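Local coordinates for protein adenine phosphoribosyltransferase (Giardia intestinalis, PDB 1L1Q) that catalyses the transfer of a phosphoribosyl group from phosphoribosyl pyrophosphate to adenine, giving AMP in purine salvage, at residues Ala136-Glu141 with Gly168-Arg173. Sequence-based numbering, arbitrary orientation.
Sequences AIELCE and GQKCTR
Ile137 reaches from helix 131-142 with its CD1 methyl, which lies over two neighbouring methylenes of the loop 168-173: CB of Cys171 at 3.6 Å from Ile137 CD1, and CB of Lys170 at 3.8 Å from the same methyl. The second branch adds to this, Ile137 CG2 coming within 4.0 Å of Lys170 CB, so both branches of the isoleucine bear on the root of the lysine from one side. Cys171 meets the helix through CB alone among its side-chain atoms.

From that root Lys170 bends at chi2 (-80°) and reaches across the helix surface to Glu138, one residue on from Ile137. There the ammonium and the carboxylate form a salt bridge, Lys170 NZ to Glu138 OE1 at 2.7 Å. The glutamate is extended beyond CG, while the final bend of the lysine (chi4 54°) brings NZ so close that it also crowds Glu138 CG, at a tight 3.0 Å. A turn along the helix, Glu141 brings OE2 to 4.4 Å from Lys170 CD, but its carboxylate stays 5.4 Å from the ammonium, measured from Glu141 OE2 to Lys170 NZ.

Beneath the apolar part, Ile137 and Cys171 both rest on Ile152 of strand 150-154, and Ile137 also touches Leu122 and Ile150. The loop, which leads into strand 174-176, the outermost of the sheet within this chain, thus packs with the helix over the parallel strands of the phosphoribosyltransferase fold. The chemistry is graded from buried hydrocarbon to a partly exposed ion pair: one lysine spans both, its CB against isoleucine and its NZ on Glu138, with Glu141 probably adding a weaker, longer-range electrostatic pull.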
ATOM      1  N   ALA A 136      15.025  -6.157   6.440  1.00 30.99           N
ATOM      2  CA  ALA A 136      14.713  -4.775   6.080  1.00 29.99           C
ATOM      3  C   ALA A 136      15.693  -3.785   6.700  1.00 29.25           C
ATOM      4  O   ALA A 136      16.091  -2.813   6.055  1.00 28.16           O
ATOM      5  CB  ALA A 136      13.278  -4.433   6.498  1.00 28.95           C
ATOM      6  N   ILE A 137      16.069  -4.029   7.954  1.00 28.85           N
ATOM      7  CA  ILE A 137      17.019  -3.172   8.652  1.00 30.24           C
ATOM      8  C   ILE A 137      18.339  -3.245   7.901  1.00 31.80           C
ATOM      9  O   ILE A 137      18.994  -2.230   7.661  1.00 31.42           O
ATOM     10  CB  ILE A 137      17.255  -3.657  10.101  1.00 30.60           C
ATOM     11  CG1 ILE A 137      15.929  -3.669  10.860  1.00 30.52           C
ATOM     12  CG2 ILE A 137      18.282  -2.752  10.803  1.00 27.71           C
ATOM     13  CD1 ILE A 137      15.984  -4.400  12.186  1.00 28.92           C
ATOM     14  N   GLU A 138      18.719  -4.460   7.520  1.00 32.99           N
ATOM     15  CA  GLU A 138      19.957  -4.672   6.793  1.00 34.29           C
ATOM     16  C   GLU A 138      19.967  -3.856   5.511  1.00 33.67           C
ATOM     17  O   GLU A 138      20.939  -3.157   5.225  1.00 32.85           O
ATOM     18  CB  GLU A 138      20.135  -6.163   6.483  1.00 37.45           C
ATOM     19  CG  GLU A 138      20.297  -7.018   7.737  1.00 42.62           C
ATOM     20  CD  GLU A 138      20.332  -8.515   7.450  1.00 46.77           C
ATOM     21  OE1 GLU A 138      20.540  -9.291   8.411  1.00 46.57           O
ATOM     22  OE2 GLU A 138      20.146  -8.916   6.275  1.00 47.80           O
ATOM     23  N   LEU A 139      18.882  -3.936   4.745  1.00 32.72           N
ATOM     24  CA  LEU A 139      18.781  -3.189   3.496  1.00 31.62           C
ATOM     25  C   LEU A 139      18.951  -1.692   3.719  1.00 31.43           C
ATOM     26  O   LEU A 139      19.680  -1.024   2.984  1.00 31.59           O
ATOM     27  CB  LEU A 139      17.429  -3.422   2.820  1.00 32.41           C
ATOM     28  CG  LEU A 139      17.282  -4.472   1.720  1.00 33.54           C
ATOM     29  CD1 LEU A 139      15.927  -4.294   1.066  1.00 32.53           C
ATOM     30  CD2 LEU A 139      18.375  -4.311   0.676  1.00 33.93           C
ATOM     31  N   CYS A 140      18.255  -1.161   4.719  1.00 29.47           N
ATOM     32  CA  CYS A 140      18.341   0.261   5.010  1.00 28.13           C
ATOM     33  C   CYS A 140      19.777   0.647   5.332  1.00 28.41           C
ATOM     34  O   CYS A 140      20.279   1.671   4.872  1.00 26.77           O
ATOM     35  CB  CYS A 140      17.426   0.626   6.185  1.00 28.01           C
ATOM     36  SG  CYS A 140      15.658   0.542   5.800  1.00 25.66           S
ATOM     37  N   GLU A 141      20.445  -0.186   6.118  1.00 29.36           N
ATOM     38  CA  GLU A 141      21.822   0.099   6.483  1.00 29.43           C
ATOM     39  C   GLU A 141      22.765   0.019   5.280  1.00 29.54           C
ATOM     40  O   GLU A 141      23.691   0.828   5.164  1.00 29.95           O
ATOM     41  CB  GLU A 141      22.254  -0.830   7.624  1.00 30.99           C
ATOM     42  CG  GLU A 141      21.481  -0.532   8.909  1.00 31.24           C
ATOM     43  CD  GLU A 141      21.752  -1.505  10.052  1.00 35.61           C
ATOM     44  OE1 GLU A 141      21.341  -1.194  11.195  1.00 35.31           O
ATOM     45  OE2 GLU A 141      22.362  -2.571   9.819  1.00 34.08           O
ATOM     46  N   GLY A 168      15.812  -7.698  17.762  1.00 31.48           N
ATOM     47  CA  GLY A 168      16.590  -6.944  18.738  1.00 31.97           C
ATOM     48  C   GLY A 168      18.098  -6.978  18.538  1.00 32.60           C
ATOM     49  O   GLY A 168      18.835  -6.205  19.163  1.00 30.50           O
ATOM     50  N   GLN A 169      18.567  -7.880  17.682  1.00 32.92           N
ATOM     51  CA  GLN A 169      19.996  -7.978  17.403  1.00 34.53           C
ATOM     52  C   GLN A 169      20.456  -6.796  16.543  1.00 35.31           C
ATOM     53  O   GLN A 169      21.628  -6.402  16.584  1.00 34.45           O
ATOM     54  CB  GLN A 169      20.309  -9.296  16.679  1.00 33.24           C
ATOM     55  CG  GLN A 169      20.297 -10.523  17.581  1.00 32.98           C
ATOM     56  CD  GLN A 169      21.306 -10.408  18.709  1.00 31.04           C
ATOM     57  OE1 GLN A 169      22.498 -10.206  18.473  1.00 30.91           O
ATOM     58  NE2 GLN A 169      20.834 -10.525  19.939  1.00 31.43           N
ATOM     59  N   LYS A 170      19.520  -6.234  15.777  1.00 34.64           N
ATOM     60  CA  LYS A 170      19.794  -5.113  14.882  1.00 34.19           C
ATOM     61  C   LYS A 170      19.072  -3.824  15.285  1.00 34.31           C
ATOM     62  O   LYS A 170      19.575  -2.724  15.048  1.00 31.27           O
ATOM     63  CB  LYS A 170      19.373  -5.474  13.454  1.00 36.48           C
ATOM     64  CG  LYS A 170      20.165  -6.591  12.801  1.00 39.07           C
ATOM     65  CD  LYS A 170      21.491  -6.094  12.261  1.00 42.64           C
ATOM     66  CE  LYS A 170      22.226  -7.207  11.538  1.00 44.15           C
ATOM     67  NZ  LYS A 170      21.359  -7.823  10.477  1.00 47.10           N
ATOM     68  N   CYS A 171      17.887  -3.962  15.876  1.00 33.66           N
ATOM     69  CA  CYS A 171      17.109  -2.795  16.285  1.00 33.53           C
ATOM     70  C   CYS A 171      16.207  -3.100  17.480  1.00 34.11           C
ATOM     71  O   CYS A 171      15.394  -4.018  17.432  1.00 34.92           O
ATOM     72  CB  CYS A 171      16.265  -2.294  15.103  1.00 32.78           C
ATOM     73  SG  CYS A 171      15.406  -0.740  15.432  1.00 31.95           S
ATOM     74  N   THR A 172      16.348  -2.318  18.549  1.00 33.91           N
ATOM     75  CA  THR A 172      15.553  -2.527  19.754  1.00 35.45           C
ATOM     76  C   THR A 172      14.490  -1.447  19.973  1.00 36.10           C
ATOM     77  O   THR A 172      13.856  -1.396  21.032  1.00 37.05           O
ATOM     78  CB  THR A 172      16.451  -2.584  21.006  1.00 35.54           C
ATOM     79  OG1 THR A 172      17.123  -1.330  21.169  1.00 37.26           O
ATOM     80  CG2 THR A 172      17.476  -3.694  20.868  1.00 37.63           C
ATOM     81  N   ARG A 173      14.317  -0.571  18.988  1.00 34.79           N
ATOM     82  CA  ARG A 173      13.308   0.478  19.074  1.00 33.99           C
ATOM     83  C   ARG A 173      12.122  -0.073  18.291  1.00 33.45           C
ATOM     84  O   ARG A 173      11.918   0.271  17.124  1.00 30.95           O
ATOM     85  CB  ARG A 173      13.818   1.766  18.430  1.00 35.66           C
ATOM     86  CG  ARG A 173      15.175   2.201  18.935  1.00 38.03           C
ATOM     87  CD  ARG A 173      15.622   3.489  18.288  1.00 39.61           C
ATOM     88  NE  ARG A 173      17.033   3.743  18.550  1.00 43.68           N
ATOM     89  CZ  ARG A 173      18.029   3.244  17.823  1.00 45.43           C
ATOM     90  NH1 ARG A 173      17.773   2.465  16.777  1.00 42.18           N
ATOM     91  NH2 ARG A 173      19.288   3.520  18.150  1.00 48.00           N
TER